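Local coordinates for putative outer membrane protein (LpxR) (Salmonella typhimurium, PDB 3FID) that removes acyl chains from lipid A as a deacylase of the outer membrane, modifying lipopolysaccharide, at residues Q50-I55 with L202-L207; V168-G173 with Q177-G182; G182-L187 with N197-L202. All coordinates share one frame; numbering follows the deposited sequence.

Contact 1 of 3, residues Q50-I55 with L202-L207. With ZN (zinc ion), chain E.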
loop_
_atom_site.group_PDB
_atom_site.type_symbol
_atom_site.label_atom_id
_atom_site.label_comp_id
_atom_site.label_asym_id
_atom_site.label_seq_id
_atom_site.Cartn_x
_atom_site.Cartn_y
_atom_site.Cartn_z
ATOM N N GLN A 50 -14.671 4.329 12.983
ATOM C CA GLN A 50 -14.762 5.010 11.694
ATOM C C GLN A 50 -15.320 4.117 10.612
ATOM O O GLN A 50 -15.162 2.882 10.642
ATOM C CB GLN A 50 -13.392 5.449 11.191
ATOM C CG GLN A 50 -12.675 6.451 12.008
ATOM C CD GLN A 50 -11.398 6.917 11.317
ATOM O OE1 GLN A 50 -10.596 6.104 10.810
ATOM N NE2 GLN A 50 -11.208 8.220 11.290
ATOM N N LEU A 51 -15.977 4.767 9.655
ATOM C CA LEU A 51 -16.327 4.175 8.387
ATOM C C LEU A 51 -15.588 4.944 7.299
ATOM O O LEU A 51 -15.722 6.166 7.220
ATOM C CB LEU A 51 -17.834 4.291 8.147
ATOM C CG LEU A 51 -18.400 3.607 6.906
ATOM C CD1 LEU A 51 -18.207 2.063 6.846
ATOM C CD2 LEU A 51 -19.867 3.993 6.768
ATOM N N SER A 52 -14.864 4.217 6.435
ATOM C CA SER A 52 -14.066 4.833 5.375
ATOM C C SER A 52 -14.504 4.423 3.978
ATOM O O SER A 52 -14.923 3.292 3.771
ATOM C CB SER A 52 -12.601 4.438 5.533
ATOM O OG SER A 52 -12.130 4.884 6.777
ATOM N N PHE A 53 -14.356 5.343 3.027
ATOM C CA PHE A 53 -14.615 5.078 1.618
ATOM C C PHE A 53 -13.348 5.486 0.868
ATOM O O PHE A 53 -12.711 6.466 1.234
ATOM C CB PHE A 53 -15.773 5.950 1.116
ATOM C CG PHE A 53 -15.879 6.031 -0.395
ATOM C CD1 PHE A 53 -16.376 4.951 -1.134
ATOM C CD2 PHE A 53 -15.469 7.188 -1.081
ATOM C CE1 PHE A 53 -16.487 5.035 -2.544
ATOM C CE2 PHE A 53 -15.556 7.280 -2.487
ATOM C CZ PHE A 53 -16.075 6.223 -3.211
ATOM N N HIS A 54 -13.029 4.784 -0.219
ATOM C CA HIS A 54 -11.883 5.164 -1.029
ATOM C C HIS A 54 -12.044 4.708 -2.468
ATOM O O HIS A 54 -12.851 3.832 -2.755
ATOM C CB HIS A 54 -10.598 4.556 -0.468
ATOM C CG HIS A 54 -10.461 3.089 -0.750
ATOM N ND1 HIS A 54 -11.109 2.127 -0.010
ATOM C CD2 HIS A 54 -9.773 2.430 -1.713
ATOM C CE1 HIS A 54 -10.818 0.930 -0.500
ATOM N NE2 HIS A 54 -9.993 1.087 -1.525
ATOM N N ILE A 55 -11.295 5.365 -3.349
ATOM C CA ILE A 55 -11.080 4.915 -4.726
ATOM C C ILE A 55 -9.554 4.960 -4.925
ATOM O O ILE A 55 -8.872 5.843 -4.383
ATOM C CB ILE A 55 -11.823 5.818 -5.750
ATOM C CG1 ILE A 55 -11.462 5.447 -7.202
ATOM C CG2 ILE A 55 -11.495 7.282 -5.520
ATOM C CD1 ILE A 55 -12.394 4.365 -7.872
ATOM N N LEU A 202 -4.030 -3.581 3.633
ATOM C CA LEU A 202 -4.601 -3.003 4.845
ATOM C C LEU A 202 -3.897 -1.674 5.201
ATOM O O LEU A 202 -4.188 -1.068 6.226
ATOM C CB LEU A 202 -4.533 -4.008 6.027
ATOM C CG LEU A 202 -5.564 -5.136 6.244
ATOM C CD1 LEU A 202 -6.978 -4.617 6.581
ATOM C CD2 LEU A 202 -5.592 -6.120 5.045
ATOM N N SER A 203 -3.012 -1.189 4.332
ATOM C CA SER A 203 -2.325 0.057 4.614
ATOM C C SER A 203 -3.333 1.226 4.585
ATOM O O SER A 203 -4.324 1.207 3.837
ATOM C CB SER A 203 -1.115 0.232 3.681
ATOM O OG SER A 203 -1.484 0.735 2.415
ATOM N N ARG A 204 -3.129 2.209 5.448
ATOM C CA ARG A 204 -4.176 3.208 5.625
ATOM C C ARG A 204 -4.081 4.312 4.563
ATOM O O ARG A 204 -5.060 5.026 4.331
ATOM C CB ARG A 204 -4.211 3.716 7.063
ATOM C CG ARG A 204 -4.772 2.648 8.078
ATOM C CD ARG A 204 -6.296 2.783 8.172
ATOM N NE ARG A 204 -6.587 3.954 8.989
ATOM C CZ ARG A 204 -7.720 4.636 8.986
ATOM N NH1 ARG A 204 -8.723 4.299 8.175
ATOM N NH2 ARG A 204 -7.830 5.680 9.773
ATOM N N ARG A 205 -2.923 4.407 3.904
ATOM C CA ARG A 205 -2.733 5.278 2.721
ATOM C C ARG A 205 -3.255 6.700 2.957
ATOM O O ARG A 205 -3.984 7.262 2.132
ATOM C CB ARG A 205 -3.389 4.649 1.470
ATOM C CG ARG A 205 -2.851 3.230 1.178
ATOM C CD ARG A 205 -3.427 2.632 -0.099
ATOM N NE ARG A 205 -2.940 3.281 -1.326
ATOM C CZ ARG A 205 -3.110 2.765 -2.549
ATOM N NH1 ARG A 205 -3.745 1.606 -2.686
ATOM N NH2 ARG A 205 -2.624 3.380 -3.636
ATOM N N GLY A 206 -2.874 7.285 4.085
ATOM C CA GLY A 206 -3.275 8.661 4.377
ATOM C C GLY A 206 -4.436 8.833 5.348
ATOM O O GLY A 206 -4.541 9.866 5.989
ATOM N N LEU A 207 -5.316 7.847 5.454
ATOM C CA LEU A 207 -6.414 7.981 6.390
ATOM C C LEU A 207 -5.890 7.976 7.824
ATOM O O LEU A 207 -4.940 7.265 8.147
ATOM C CB LEU A 207 -7.466 6.910 6.172
ATOM C CG LEU A 207 -8.109 6.967 4.783
ATOM C CD1 LEU A 207 -8.864 5.678 4.520
ATOM C CD2 LEU A 207 -9.000 8.236 4.638
HETATM ZN ZN ZN E . -9.125 -0.626 -2.269
HETATM O O HOH W 1 -7.536 -1.429 -0.865
#

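Contact 2 of 3, residues V168-G173 with Q177-G182. With CXE (pentaethylene glycol monodecyl ether), chain M.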
loop_
_atom_site.group_PDB
_atom_site.type_symbol
_atom_site.label_atom_id
_atom_site.label_comp_id
_atom_site.label_asym_id
_atom_site.label_seq_id
_atom_site.Cartn_x
_atom_site.Cartn_y
_atom_site.Cartn_z
ATOM N N VAL A 168 -2.648 -9.434 13.231
ATOM C CA VAL A 168 -2.941 -10.439 12.201
ATOM C C VAL A 168 -3.876 -9.817 11.157
ATOM O O VAL A 168 -4.828 -9.104 11.510
ATOM C CB VAL A 168 -3.613 -11.713 12.814
ATOM C CG1 VAL A 168 -3.905 -12.758 11.714
ATOM C CG2 VAL A 168 -2.704 -12.314 13.872
ATOM N N SER A 169 -3.587 -10.070 9.880
ATOM C CA SER A 169 -4.411 -9.563 8.795
ATOM C C SER A 169 -4.807 -10.673 7.867
ATOM O O SER A 169 -4.105 -11.670 7.746
ATOM C CB SER A 169 -3.656 -8.512 7.991
ATOM O OG SER A 169 -3.567 -7.307 8.738
ATOM N N ALA A 170 -5.905 -10.471 7.156
ATOM C CA ALA A 170 -6.385 -11.474 6.224
ATOM C C ALA A 170 -7.079 -10.795 5.047
ATOM O O ALA A 170 -7.861 -9.831 5.222
ATOM C CB ALA A 170 -7.327 -12.443 6.942
ATOM N N VAL A 171 -6.766 -11.273 3.846
ATOM C CA VAL A 171 -7.426 -10.827 2.614
ATOM C C VAL A 171 -7.871 -12.071 1.852
ATOM O O VAL A 171 -7.142 -13.049 1.780
ATOM C CB VAL A 171 -6.476 -9.952 1.723
ATOM C CG1 VAL A 171 -7.150 -9.517 0.437
ATOM C CG2 VAL A 171 -6.038 -8.704 2.506
ATOM N N GLY A 172 -9.085 -12.027 1.305
ATOM C CA GLY A 172 -9.558 -13.109 0.443
ATOM C C GLY A 172 -10.319 -12.583 -0.758
ATOM O O GLY A 172 -10.619 -11.386 -0.841
ATOM N N GLY A 173 -10.660 -13.499 -1.662
ATOM C CA GLY A 173 -11.322 -13.159 -2.912
ATOM C C GLY A 173 -10.579 -13.730 -4.107
ATOM O O GLY A 173 -9.692 -14.580 -3.951
ATOM N N GLN A 177 -5.288 -13.036 -2.044
ATOM C CA GLN A 177 -5.640 -13.851 -0.909
ATOM C C GLN A 177 -4.364 -14.143 -0.140
ATOM O O GLN A 177 -3.398 -14.642 -0.700
ATOM C CB GLN A 177 -6.360 -15.125 -1.352
ATOM C CG GLN A 177 -6.889 -15.947 -0.196
ATOM C CD GLN A 177 -8.164 -16.669 -0.583
ATOM O OE1 GLN A 177 -9.218 -16.054 -0.769
ATOM N NE2 GLN A 177 -8.059 -17.974 -0.764
ATOM N N TYR A 178 -4.358 -13.738 1.124
ATOM C CA TYR A 178 -3.225 -13.971 2.016
ATOM C C TYR A 178 -3.604 -13.878 3.487
ATOM O O TYR A 178 -4.675 -13.373 3.840
ATOM C CB TYR A 178 -2.042 -13.051 1.683
ATOM C CG TYR A 178 -2.242 -11.571 1.969
ATOM C CD1 TYR A 178 -2.464 -10.663 0.931
ATOM C CD2 TYR A 178 -2.193 -11.071 3.284
ATOM C CE1 TYR A 178 -2.607 -9.260 1.202
ATOM C CE2 TYR A 178 -2.344 -9.725 3.550
ATOM C CZ TYR A 178 -2.546 -8.821 2.502
ATOM O OH TYR A 178 -2.701 -7.468 2.788
ATOM N N LEU A 179 -2.711 -14.400 4.327
ATOM C CA LEU A 179 -2.823 -14.286 5.775
ATOM C C LEU A 179 -1.510 -13.667 6.245
ATOM O O LEU A 179 -0.437 -14.173 5.911
ATOM C CB LEU A 179 -3.013 -15.666 6.429
ATOM C CG LEU A 179 -3.119 -15.621 7.968
ATOM C CD1 LEU A 179 -4.394 -14.909 8.441
ATOM C CD2 LEU A 179 -3.013 -17.042 8.604
ATOM N N GLY A 180 -1.593 -12.557 6.964
ATOM C CA GLY A 180 -0.401 -11.854 7.420
ATOM C C GLY A 180 -0.312 -11.719 8.944
ATOM O O GLY A 180 -1.317 -11.709 9.641
ATOM N N TYR A 181 0.913 -11.602 9.447
ATOM C CA TYR A 181 1.144 -11.364 10.874
ATOM C C TYR A 181 2.381 -10.510 10.995
ATOM O O TYR A 181 3.338 -10.664 10.243
ATOM C CB TYR A 181 1.329 -12.678 11.665
ATOM C CG TYR A 181 2.239 -13.695 11.010
ATOM C CD1 TYR A 181 3.573 -13.842 11.397
ATOM C CD2 TYR A 181 1.748 -14.526 9.983
ATOM C CE1 TYR A 181 4.412 -14.814 10.783
ATOM C CE2 TYR A 181 2.564 -15.469 9.361
ATOM C CZ TYR A 181 3.887 -15.610 9.766
ATOM O OH TYR A 181 4.641 -16.564 9.117
ATOM N N GLY A 182 2.354 -9.584 11.938
ATOM C CA GLY A 182 3.383 -8.578 12.009
ATOM C C GLY A 182 3.264 -7.744 13.244
ATOM O O GLY A 182 2.494 -8.048 14.165
HETATM C C1 CXE M . -12.890 -10.606 22.673
HETATM C C2 CXE M . -12.054 -11.507 21.784
HETATM C C3 CXE M . -10.563 -11.195 21.911
HETATM C C4 CXE M . -9.834 -11.291 20.570
HETATM C C5 CXE M . -8.333 -11.511 20.747
HETATM C C6 CXE M . -7.592 -11.156 19.460
HETATM C C7 CXE M . -6.079 -11.006 19.637
HETATM C C8 CXE M . -5.383 -11.066 18.275
HETATM C C9 CXE M . -3.977 -10.462 18.258
HETATM C C10 CXE M . -3.008 -11.359 17.495
HETATM O O11 CXE M . -1.736 -10.726 17.373
HETATM C C12 CXE M . -0.632 -11.644 17.454
HETATM C C13 CXE M . 0.228 -11.627 16.179
HETATM O O14 CXE M . 1.625 -11.720 16.485
HETATM C C15 CXE M . 2.474 -11.553 15.344
HETATM C C16 CXE M . 3.801 -10.884 15.716
HETATM O O17 CXE M . 4.853 -11.430 14.905
HETATM C C18 CXE M . 5.783 -10.478 14.370
HETATM C C19 CXE M . 6.797 -11.180 13.459
HETATM O O20 CXE M . 6.748 -10.658 12.122
HETATM C C21 CXE M . 7.547 -11.376 11.174
HETATM C C22 CXE M . 8.621 -10.424 10.663
HETATM O O23 CXE M . 9.405 -10.995 9.620
HETATM C C24 CXE M . 10.722 -10.447 9.592
HETATM C C25 CXE M . 11.719 -11.585 9.642
HETATM O O26 CXE M . 13.024 -11.060 9.808
#

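Contact 3 of 3, residues G182-L187 with N197-L202. With CXE (pentaethylene glycol monodecyl ether), chain M.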
loop_
_atom_site.group_PDB
_atom_site.type_symbol
_atom_site.label_atom_id
_atom_site.label_comp_id
_atom_site.label_asym_id
_atom_site.label_seq_id
_atom_site.Cartn_x
_atom_site.Cartn_y
_atom_site.Cartn_z
ATOM N N GLY A 182 2.354 -9.584 11.938
ATOM C CA GLY A 182 3.383 -8.578 12.009
ATOM C C GLY A 182 3.264 -7.744 13.244
ATOM O O GLY A 182 2.494 -8.048 14.165
ATOM N N ALA A 183 4.068 -6.709 13.292
ATOM C CA ALA A 183 3.954 -5.770 14.397
ATOM C C ALA A 183 4.487 -4.414 13.962
ATOM O O ALA A 183 5.330 -4.335 13.081
ATOM C CB ALA A 183 4.705 -6.299 15.641
ATOM N N THR A 184 3.994 -3.355 14.607
ATOM C CA THR A 184 4.470 -2.010 14.380
ATOM C C THR A 184 4.846 -1.487 15.761
ATOM O O THR A 184 4.216 -1.873 16.735
ATOM C CB THR A 184 3.331 -1.131 13.755
ATOM O OG1 THR A 184 2.873 -1.726 12.525
ATOM C CG2 THR A 184 3.797 0.309 13.461
ATOM N N VAL A 185 5.898 -0.676 15.844
ATOM C CA VAL A 185 6.132 0.146 17.038
ATOM C C VAL A 185 5.959 1.602 16.635
ATOM O O VAL A 185 6.272 1.986 15.498
ATOM C CB VAL A 185 7.531 -0.103 17.670
ATOM C CG1 VAL A 185 7.522 -1.464 18.375
ATOM C CG2 VAL A 185 8.661 -0.031 16.617
ATOM N N ALA A 186 5.411 2.405 17.532
ATOM C CA ALA A 186 5.159 3.805 17.228
ATOM C C ALA A 186 5.350 4.668 18.455
ATOM O O ALA A 186 5.138 4.223 19.592
ATOM C CB ALA A 186 3.742 4.000 16.668
ATOM N N LEU A 187 5.757 5.899 18.211
ATOM C CA LEU A 187 5.690 6.933 19.223
ATOM C C LEU A 187 5.023 8.162 18.640
ATOM O O LEU A 187 5.173 8.453 17.441
ATOM C CB LEU A 187 7.090 7.249 19.735
ATOM C CG LEU A 187 8.064 8.085 18.944
ATOM C CD1 LEU A 187 7.873 9.570 19.332
ATOM C CD2 LEU A 187 9.481 7.611 19.311
ATOM N N ASN A 197 -2.550 1.385 12.352
ATOM C CA ASN A 197 -1.465 0.963 11.450
ATOM C C ASN A 197 -1.975 -0.038 10.391
ATOM O O ASN A 197 -3.162 -0.390 10.380
ATOM C CB ASN A 197 -0.301 0.343 12.244
ATOM C CG ASN A 197 0.242 1.269 13.308
ATOM O OD1 ASN A 197 0.788 2.336 13.014
ATOM N ND2 ASN A 197 0.088 0.864 14.560
ATOM N N GLY A 198 -1.085 -0.522 9.534
ATOM C CA GLY A 198 -1.457 -1.506 8.528
ATOM C C GLY A 198 -0.406 -1.644 7.438
ATOM O O GLY A 198 0.421 -0.720 7.213
ATOM N N PHE A 199 -0.460 -2.795 6.755
ATOM C CA PHE A 199 0.465 -3.174 5.703
ATOM C C PHE A 199 -0.319 -3.626 4.461
ATOM O O PHE A 199 -1.483 -4.047 4.561
ATOM C CB PHE A 199 1.305 -4.364 6.142
ATOM C CG PHE A 199 2.118 -4.101 7.397
ATOM C CD1 PHE A 199 3.435 -3.631 7.299
ATOM C CD2 PHE A 199 1.557 -4.321 8.666
ATOM C CE1 PHE A 199 4.195 -3.396 8.456
ATOM C CE2 PHE A 199 2.314 -4.119 9.826
ATOM C CZ PHE A 199 3.627 -3.647 9.729
ATOM N N GLY A 200 0.346 -3.572 3.316
ATOM C CA GLY A 200 -0.197 -4.186 2.100
ATOM C C GLY A 200 -1.566 -3.619 1.793
ATOM O O GLY A 200 -1.746 -2.386 1.762
ATOM N N LEU A 201 -2.541 -4.504 1.576
ATOM C CA LEU A 201 -3.896 -4.046 1.237
ATOM C C LEU A 201 -4.655 -3.496 2.459
ATOM O O LEU A 201 -5.789 -3.019 2.343
ATOM C CB LEU A 201 -4.664 -5.185 0.550
ATOM C CG LEU A 201 -4.110 -5.584 -0.840
ATOM C CD1 LEU A 201 -4.751 -6.909 -1.330
ATOM C CD2 LEU A 201 -4.268 -4.512 -1.888
ATOM N N LEU A 202 -4.030 -3.581 3.633
ATOM C CA LEU A 202 -4.601 -3.003 4.845
ATOM C C LEU A 202 -3.897 -1.674 5.201
ATOM O O LEU A 202 -4.188 -1.068 6.226
ATOM C CB LEU A 202 -4.533 -4.008 6.027
ATOM C CG LEU A 202 -5.564 -5.136 6.244
ATOM C CD1 LEU A 202 -6.978 -4.617 6.581
ATOM C CD2 LEU A 202 -5.592 -6.120 5.045
HETATM C C1 CXE M . -12.890 -10.606 22.673
HETATM C C2 CXE M . -12.054 -11.507 21.784
HETATM C C3 CXE M . -10.563 -11.195 21.911
HETATM C C4 CXE M . -9.834 -11.291 20.570
HETATM C C5 CXE M . -8.333 -11.511 20.747
HETATM C C6 CXE M . -7.592 -11.156 19.460
HETATM C C7 CXE M . -6.079 -11.006 19.637
HETATM C C8 CXE M . -5.383 -11.066 18.275
HETATM C C9 CXE M . -3.977 -10.462 18.258
HETATM C C10 CXE M . -3.008 -11.359 17.495
HETATM O O11 CXE M . -1.736 -10.726 17.373
HETATM C C12 CXE M . -0.632 -11.644 17.454
HETATM C C13 CXE M . 0.228 -11.627 16.179
HETATM O O14 CXE M . 1.625 -11.720 16.485
HETATM C C15 CXE M . 2.474 -11.553 15.344
HETATM C C16 CXE M . 3.801 -10.884 15.716
HETATM O O17 CXE M . 4.853 -11.430 14.905
HETATM C C18 CXE M . 5.783 -10.478 14.370
HETATM C C19 CXE M . 6.797 -11.180 13.459
HETATM O O20 CXE M . 6.748 -10.658 12.122
HETATM C C21 CXE M . 7.547 -11.376 11.174
HETATM C C22 CXE M . 8.621 -10.424 10.663
HETATM O O23 CXE M . 9.405 -10.995 9.620
HETATM C C24 CXE M . 10.722 -10.447 9.592
HETATM C C25 CXE M . 11.719 -11.585 9.642
HETATM O O26 CXE M . 13.024 -11.060 9.808
HETATM O O HOH W 2 2.288 -0.647 10.037
#

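Contact 1 of 3, residues Q50-I55 with L202-L207
Gln50 reaches from strand 49-60 to the guanidinium group of Arg204. Its CG lies anti to the carbonyl carbon (chi1 -64°) and the chain runs on extended, which carries OE1 to 3.0 Å from Arg204 NH2. The hydrogen bond is not straight, with an N-H...O angle of 137°. The donor lies in the carbonyl plane of the amide, whereas OE1 is tilted from the guanidinium plane, the two flat groups being 62° apart. Gln50 NE2 is held separately by Ile208 O, and Arg204 NH2 also forms a salt bridge with Asp196, so the amide is a second, neutral partner for that nitrogen.

Two residues on, Ser52 points the same way. Its OG stands at the edge of the guanidinium, near the plane but 3.7 Å from Arg204 NH1; its hydrogen bond goes to Ser42 on strand 33-44. The same hydroxyl oxygen is 4.0 Å from Leu207 CD1, while Leu207 CB sits 3.4 Å above the guanidinium plane, toward its rim. One face of the arginine is therefore lined by its own turn, a type I' beta turn closed by Leu207 N to Arg204 O at 3.0 Å.

His54, also turned toward the 202-207 loop, makes no contact with it and instead binds a zinc ion through NE2 at 2.1 Å. His84, Asp104 and a water complete the ligands. Buried polar groups on a barrel strand, joined to a loop that leads from strand 176-188 to strand 215-228 along the chain and folds inward, are consistent with the interior of an outer-membrane beta-barrel.

Contact 2 of 3, residues V168-G173 with Q177-G182
Val168-Gly173 and Gln177-Gly182 pair as the two arms of an antiparallel beta hairpin in the barrel wall of this outer membrane protein. The axes of these short segments approach to 4.5 Å, with chain directions 165° apart.

Backbone hydrogen bonds set the register. Ser169 and Gly180 form one hydrogen-bonded pair, bonded in both directions, and Val171 and Tyr178 form the next. Val168 with Tyr181 and Ala170 with Leu179 are the intervening non-hydrogen-bonded pairs. Weaker CA-H...O contacts accompany this ladder, among them Gln177 CA to Val171 O at 3.2 Å.

Apolar contacts differ between the two sheet faces. On the face bearing Val168, Ala170, Leu179 and Tyr181, Leu179 CD1 meets Val168 CG1 at 3.9 Å and Ala170 CB at 4.1 Å. Val168 CG2 extends this surface to the bound detergent, 3.8 Å from its C10, and the detergent's O17 lies at the edge of the Tyr181 ring. The other face carries Ser169, Val171 and Tyr178. Here Val171 CG2 makes a CH-pi contact over the Tyr178 ring, 3.9 Å from its centroid and 29° off the ring normal. Tyr178 CG stands between the backbone N and the carbonyl carbon (chi1 68°), a torsion that swings the ring across to the neighbouring strand. Arg226 adds a cation-pi interaction, and the phenol oxygen is hydrogen-bonded to Leu201 N of the inward loop.

Side chain meets backbone near the hairpin turn. Bent at chi2, Gln177 turns its amide toward Gly172 and Gly173 across the hairpin: OE1 lies 3.2 Å from Gly172 CA and accepts a hydrogen bond from Gly173 N at 3.1 Å.

Contact 3 of 3, residues G182-L187 with N197-L202
The Phe199 ring meets the 182-187 segment with its outer end. Ala183 O lies at the ring edge, near its plane and 3.8 Å from Phe199 CZ. Thr184 OG1 comes nearer, 3.5 Å from the same CZ, but obliquely. Over one face of the ring is a water molecule, 3.3 Å above the plane and displaced toward the rim. It is hydrogen-bonded to Thr184 OG1 at 2.8 Å and accepts a weak bond from Gly198 N. The water thus links the threonine hydroxyl, though only weakly, to the loop backbone beside the phenylalanine.

The other flat group, the Asn197 amide, touches Thr184 on its methyl branch. Thr184 CG2 lies 3.7 Å from Asn197 OD1, and the amide carbon Asn197 CG is equally distant from this methyl. The threonine torsion (chi1 -58°) separates the two roles: OG1 lies beside the backbone N and meets the ring and water, while CG2, anti to that N, meets the amide. The contact is van der Waals in character, with no direct hydrogen bond between the segments. The amide's polar atoms are satisfied by others, OD1 by Lys218 and ND2 by Asn194 O.

Alternation along the strand puts Thr184 toward the loop and Ala183 away from it, where Ala183 belongs to a detergent pocket. Segment 182-187 of strand 176-188 hydrogen-bonds to strands 160-173 and 215-228 on its two edges. The 197-202 loop, which follows helix 191-194, lies against the inner surface, and Phe199 also touches Glu224 and, on strand 251-263, Glu254 and Arg256.

How the contacts relate
The inward loop joins all three contacts: contact 3 uses its 197-202 part and contact 1 its 202-207 part, with Leu202 common to both, while their centres lie about 14 Å apart. Leu202 also reaches contact 2, its CD2 packing 3.7 Å from Val171 CG2. Gly182 ends the hairpin segment of contact 2 and begins the strand segment of contact 3; the centres of contacts 2 and 3 are about 13 Å apart, and both touch the same detergent. Contact 1 holds the zinc ligand His54, and the Val171 side chain of contact 2 is about 9 Å from that ion. The loop thus lies between the metal-bearing side of the interior and the hairpin wall, whose other face meets detergent.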